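Local coordinates for protein subdomain of Desmoplakin Carboxy-Terminal domain (DPCT) (Homo sapiens, PDB 1LM5) that probably binds intermediate filaments through its plakin repeats, as part of the desmoplakin tail that links these filaments to desmosomes, at residues L42-A47 with T78-A83; F121-G126 with Q157-Y162. All coordinates share one frame; numbering follows the deposited sequence.

Contact 1: L42-A47 with T78-A83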
loop_
_atom_site.group_PDB
_atom_site.type_symbol
_atom_site.label_atom_id
_atom_site.label_comp_id
_atom_site.label_asym_id
_atom_site.label_seq_id
_atom_site.Cartn_x
_atom_site.Cartn_y
_atom_site.Cartn_z
ATOM N N LEU B 42 11.442 -16.554 2.087
ATOM C CA LEU B 42 11.517 -15.413 1.185
ATOM C C LEU B 42 10.143 -15.262 0.553
ATOM O O LEU B 42 9.689 -14.147 0.319
ATOM C CB LEU B 42 12.559 -15.629 0.094
ATOM C CG LEU B 42 13.983 -15.624 0.644
ATOM C CD1 LEU B 42 14.944 -15.944 -0.477
ATOM C CD2 LEU B 42 14.289 -14.282 1.275
ATOM N N LEU B 43 9.494 -16.392 0.277
ATOM C CA LEU B 43 8.157 -16.373 -0.321
ATOM C C LEU B 43 7.150 -15.874 0.713
ATOM O O LEU B 43 6.202 -15.182 0.369
ATOM C CB LEU B 43 7.733 -17.771 -0.791
ATOM C CG LEU B 43 7.942 -18.283 -2.222
ATOM C CD1 LEU B 43 8.367 -17.163 -3.145
ATOM C CD2 LEU B 43 8.915 -19.423 -2.216
ATOM N N GLU B 44 7.343 -16.234 1.977
ATOM C CA GLU B 44 6.419 -15.760 3.005
ATOM C C GLU B 44 6.499 -14.250 3.057
ATOM O O GLU B 44 5.489 -13.572 3.146
ATOM C CB GLU B 44 6.782 -16.324 4.376
ATOM C CG GLU B 44 6.587 -17.814 4.493
ATOM C CD GLU B 44 7.063 -18.341 5.821
ATOM O OE1 GLU B 44 7.965 -17.714 6.415
ATOM O OE2 GLU B 44 6.548 -19.388 6.256
ATOM N N ALA B 45 7.716 -13.732 2.994
ATOM C CA ALA B 45 7.914 -12.294 3.042
ATOM C C ALA B 45 7.092 -11.628 1.942
ATOM O O ALA B 45 6.595 -10.522 2.118
ATOM C CB ALA B 45 9.387 -11.960 2.878
ATOM N N GLN B 46 6.939 -12.317 0.817
ATOM C CA GLN B 46 6.172 -11.761 -0.282
ATOM C C GLN B 46 4.698 -11.937 0.001
ATOM O O GLN B 46 3.929 -10.994 -0.090
ATOM C CB GLN B 46 6.534 -12.462 -1.584
ATOM C CG GLN B 46 7.999 -12.377 -1.913
ATOM C CD GLN B 46 8.297 -13.034 -3.226
ATOM O OE1 GLN B 46 7.473 -13.775 -3.741
ATOM N NE2 GLN B 46 9.480 -12.776 -3.777
ATOM N N ALA B 47 4.314 -13.154 0.366
ATOM C CA ALA B 47 2.913 -13.426 0.644
ATOM C C ALA B 47 2.346 -12.502 1.713
ATOM O O ALA B 47 1.257 -11.951 1.549
ATOM C CB ALA B 47 2.736 -14.883 1.077
ATOM N N THR B 78 0.874 -24.442 0.045
ATOM C CA THR B 78 0.275 -24.919 1.285
ATOM C C THR B 78 1.009 -24.321 2.476
ATOM O O THR B 78 0.388 -23.770 3.379
ATOM C CB THR B 78 0.336 -26.455 1.372
ATOM O OG1 THR B 78 -0.456 -27.010 0.317
ATOM C CG2 THR B 78 -0.204 -26.947 2.720
ATOM N N ARG B 79 2.336 -24.407 2.458
ATOM C CA ARG B 79 3.146 -23.882 3.550
ATOM C C ARG B 79 3.041 -22.374 3.681
ATOM O O ARG B 79 3.278 -21.839 4.754
ATOM C CB ARG B 79 4.615 -24.241 3.355
ATOM C CG ARG B 79 4.902 -25.708 3.188
ATOM C CD ARG B 79 6.317 -25.886 2.670
ATOM N NE ARG B 79 6.477 -27.170 2.000
ATOM C CZ ARG B 79 7.524 -27.494 1.253
ATOM N NH1 ARG B 79 8.509 -26.621 1.082
ATOM N NH2 ARG B 79 7.579 -28.687 0.672
ATOM N N LEU B 80 2.699 -21.689 2.588
ATOM C CA LEU B 80 2.593 -20.232 2.609
ATOM C C LEU B 80 1.250 -19.669 3.033
ATOM O O LEU B 80 1.117 -18.456 3.169
ATOM C CB LEU B 80 2.924 -19.649 1.228
ATOM C CG LEU B 80 4.334 -19.905 0.723
ATOM C CD1 LEU B 80 4.456 -19.385 -0.708
ATOM C CD2 LEU B 80 5.321 -19.209 1.647
ATOM N N LYS B 81 0.248 -20.522 3.230
ATOM C CA LYS B 81 -1.072 -20.032 3.611
ATOM C C LYS B 81 -1.050 -19.069 4.793
ATOM O O LYS B 81 -1.625 -17.976 4.726
ATOM C CB LYS B 81 -2.019 -21.212 3.900
ATOM C CG LYS B 81 -2.372 -22.029 2.654
ATOM C CD LYS B 81 -3.032 -23.360 3.029
ATOM C CE LYS B 81 -3.349 -24.233 1.809
ATOM N NZ LYS B 81 -4.526 -23.765 1.011
ATOM N N PRO B 82 -0.388 -19.454 5.898
ATOM C CA PRO B 82 -0.360 -18.537 7.046
ATOM C C PRO B 82 0.222 -17.171 6.669
ATOM O O PRO B 82 -0.275 -16.137 7.109
ATOM C CB PRO B 82 0.508 -19.269 8.059
ATOM C CG PRO B 82 0.280 -20.732 7.721
ATOM C CD PRO B 82 0.312 -20.713 6.204
ATOM N N ALA B 83 1.282 -17.169 5.862
ATOM C CA ALA B 83 1.906 -15.914 5.433
ATOM C C ALA B 83 0.915 -15.080 4.623
ATOM O O ALA B 83 0.854 -13.857 4.760
ATOM C CB ALA B 83 3.146 -16.196 4.587
HETATM O O HOH W 1 3.715 -19.696 6.029
#

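Contact 2: F121-G126 with Q157-Y162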
loop_
_atom_site.group_PDB
_atom_site.type_symbol
_atom_site.label_atom_id
_atom_site.label_comp_id
_atom_site.label_asym_id
_atom_site.label_seq_id
_atom_site.Cartn_x
_atom_site.Cartn_y
_atom_site.Cartn_z
ATOM N N PHE B 121 8.908 -9.196 8.221
ATOM C CA PHE B 121 8.898 -9.078 6.778
ATOM C C PHE B 121 8.143 -7.810 6.404
ATOM O O PHE B 121 8.597 -7.029 5.579
ATOM C CB PHE B 121 8.179 -10.266 6.148
ATOM C CG PHE B 121 8.915 -11.567 6.269
ATOM C CD1 PHE B 121 8.209 -12.767 6.263
ATOM C CD2 PHE B 121 10.303 -11.601 6.345
ATOM C CE1 PHE B 121 8.879 -13.990 6.328
ATOM C CE2 PHE B 121 10.991 -12.816 6.413
ATOM C CZ PHE B 121 10.275 -14.015 6.404
ATOM N N GLN B 122 6.973 -7.620 7.010
ATOM C CA GLN B 122 6.172 -6.445 6.703
ATOM C C GLN B 122 6.892 -5.190 7.155
ATOM O O GLN B 122 7.063 -4.244 6.389
ATOM C CB GLN B 122 4.800 -6.540 7.384
ATOM C CG GLN B 122 3.961 -7.713 6.894
ATOM C CD GLN B 122 2.655 -7.871 7.657
ATOM O OE1 GLN B 122 2.443 -7.239 8.694
ATOM N NE2 GLN B 122 1.779 -8.737 7.151
ATOM N N TYR B 123 7.328 -5.194 8.407
ATOM C CA TYR B 123 8.014 -4.050 8.969
ATOM C C TYR B 123 9.165 -3.572 8.093
ATOM O O TYR B 123 9.252 -2.394 7.746
ATOM C CB TYR B 123 8.535 -4.402 10.357
ATOM C CG TYR B 123 9.132 -3.219 11.058
ATOM C CD1 TYR B 123 8.320 -2.266 11.654
ATOM C CD2 TYR B 123 10.514 -3.027 11.091
ATOM C CE1 TYR B 123 8.863 -1.154 12.266
ATOM C CE2 TYR B 123 11.065 -1.919 11.701
ATOM C CZ TYR B 123 10.234 -0.985 12.286
ATOM O OH TYR B 123 10.766 0.131 12.890
ATOM N N LEU B 124 10.046 -4.502 7.742
ATOM C CA LEU B 124 11.211 -4.212 6.923
ATOM C C LEU B 124 10.886 -3.723 5.529
ATOM O O LEU B 124 11.723 -3.107 4.886
ATOM C CB LEU B 124 12.097 -5.453 6.803
ATOM C CG LEU B 124 12.905 -5.837 8.042
ATOM C CD1 LEU B 124 13.543 -7.202 7.820
ATOM C CD2 LEU B 124 13.960 -4.769 8.325
ATOM N N THR B 125 9.675 -3.987 5.062
ATOM C CA THR B 125 9.318 -3.577 3.718
ATOM C C THR B 125 8.318 -2.434 3.647
ATOM O O THR B 125 7.618 -2.278 2.649
ATOM C CB THR B 125 8.788 -4.771 2.913
ATOM O OG1 THR B 125 7.709 -5.397 3.623
ATOM C CG2 THR B 125 9.915 -5.800 2.697
ATOM N N GLY B 126 8.248 -1.635 4.701
ATOM C CA GLY B 126 7.335 -0.509 4.664
ATOM C C GLY B 126 6.468 -0.316 5.885
ATOM O O GLY B 126 6.096 0.810 6.202
ATOM N N GLN B 157 11.618 -2.581 15.713
ATOM C CA GLN B 157 12.536 -1.498 15.395
ATOM C C GLN B 157 13.998 -1.937 15.423
ATOM O O GLN B 157 14.803 -1.491 14.603
ATOM C CB GLN B 157 12.327 -0.347 16.379
ATOM C CG GLN B 157 13.376 0.740 16.298
ATOM C CD GLN B 157 13.455 1.528 17.580
ATOM O OE1 GLN B 157 12.470 2.126 18.010
ATOM N NE2 GLN B 157 14.627 1.526 18.211
ATOM N N ASP B 158 14.344 -2.801 16.369
ATOM C CA ASP B 158 15.714 -3.287 16.489
ATOM C C ASP B 158 15.986 -4.333 15.412
ATOM O O ASP B 158 16.281 -5.495 15.712
ATOM C CB ASP B 158 15.940 -3.901 17.869
ATOM C CG ASP B 158 17.381 -4.318 18.088
ATOM O OD1 ASP B 158 17.663 -5.008 19.090
ATOM O OD2 ASP B 158 18.237 -3.956 17.256
ATOM N N THR B 159 15.884 -3.904 14.161
ATOM C CA THR B 159 16.093 -4.787 13.021
ATOM C C THR B 159 17.410 -5.540 13.109
ATOM O O THR B 159 17.522 -6.663 12.626
ATOM C CB THR B 159 16.053 -3.997 11.697
ATOM O OG1 THR B 159 17.087 -3.002 11.696
ATOM C CG2 THR B 159 14.699 -3.315 11.530
ATOM N N SER B 160 18.403 -4.921 13.739
ATOM C CA SER B 160 19.712 -5.538 13.883
ATOM C C SER B 160 19.644 -6.838 14.664
ATOM O O SER B 160 20.456 -7.736 14.451
ATOM C CB SER B 160 20.676 -4.577 14.588
ATOM O OG SER B 160 20.803 -3.365 13.866
ATOM N N SER B 161 18.663 -6.949 15.552
ATOM C CA SER B 161 18.528 -8.148 16.373
ATOM C C SER B 161 17.519 -9.189 15.881
ATOM O O SER B 161 17.151 -10.099 16.628
ATOM C CB SER B 161 18.184 -7.752 17.810
ATOM O OG SER B 161 16.936 -7.083 17.859
ATOM N N TYR B 162 17.069 -9.068 14.641
ATOM C CA TYR B 162 16.126 -10.046 14.107
ATOM C C TYR B 162 16.781 -11.418 14.038
ATOM O O TYR B 162 17.968 -11.537 13.726
ATOM C CB TYR B 162 15.682 -9.672 12.697
ATOM C CG TYR B 162 14.645 -8.585 12.597
ATOM C CD1 TYR B 162 14.077 -8.268 11.365
ATOM C CD2 TYR B 162 14.234 -7.863 13.720
ATOM C CE1 TYR B 162 13.135 -7.265 11.242
ATOM C CE2 TYR B 162 13.287 -6.852 13.607
ATOM C CZ TYR B 162 12.743 -6.556 12.368
ATOM O OH TYR B 162 11.829 -5.535 12.232
#

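Contact 1: L42-A47 with T78-A83
The carboxylate of Glu44 lies beside helix 74-88 and reaches it only through OE2 and a water. This water donates to Glu44 OE2 over 2.9 Å, coming from well off the carboxylate plane. Its modelled distance to Arg79 O, 2.5 Å, is unusually short, so a bridge between the helices is plausible but its exact geometry doubtful. Gln40 also bonds to OE2, while OE1 forms a salt bridge with Arg117, which probably keeps this buried acid ionised. Below the polar end the contact is apolar. Both methyls of Leu80, CD1 and CD2, lie 3.7 Å from Leu43 CB, and CD2 also reaches Glu44 CG, anti to the carbonyl carbon (chi1 -67°), at 3.4 Å. Ala83 allows the closest backbone approach: its methyl touches Glu44 CB at 3.6 Å, and its CB lies beside the Ala47 methyl, CB to CB 3.8 Å. With these small residues at the crossing, the segment axes come within 8.5 Å at a signed angle of -44°. The packing joins helix 36-47 to helix 74-88, in a region matching the plectin repeat. Phe118 of helix 112-124 touches Glu44 and Ala83, Ile25 of helix 25-30 covers Leu43, and Ile52 of strand 52-53 packs against Ala47 and Leu80.

Contact 2: F121-G126 with Q157-Y162
The packing of a helix end against a turn is illustrated where Tyr123 and Leu124, in the last turn of helix 112-124 and within plectin-repeat sequence, meet Thr159 and Tyr162 in the loop that leaves helix 150-157. An inverse gamma turn centred on Asp158 breaks that helix and is followed by a short 3-10 segment. Tyr123 CG is anti to the backbone N (chi1 -174°), which carries the phenol out to Gln157, where Tyr123 OH lies 3.5 Å from Gln157 CA. Tyr162 crosses Tyr123 at about a right angle; its OH approaches obliquely, 3.1 Å from Tyr123 CD2, while hydrogen-bonding to Leu156 O, a link that fixes the phenol's tip. Leu124 and Tyr162 run antiparallel alongside one another, with Leu124 CD1 at the ring edge, 3.4 Å from Tyr162 CE1. Thr159 CA stands 3.5 Å off one face of that ring, nearer its margin than its centre. The Thr159 methyl touches both helix residues: CG2 is 3.6 Å from Leu124 CD2 and meets the Tyr123 ring at its edge. Arg151 of the second subunit makes a cation-pi contact with Tyr123. Helix 177-183 closes over Leu124 through Tyr177, Lys178 and Ile181, and its Lys178 also touches Thr159.

Followed from the N terminus, the chain builds the two contacts in series. Contact 1 closes a loop of 30 residues holding strands 52-53 and 60-61, helix 63-68 and the start of helix 74-88, and it is complete before helix 112-124 begins; contact 2 then closes a second 30-residue loop, with strands 129-130 and 135-136, helix 139-145 and most of helix 150-157. The loops neither nest nor cross, and the first segment of each contact falls in one of two successive plectin-repeat sequences. Their centres are about 17 Å apart, yet they touch: Phe121 CD1 lies 3.3 Å from Ala45 CA, and the ring also packs on Glu44. Through this aromatic side chain, helices 36-47 and 112-124 are joined, tying one loop to the other.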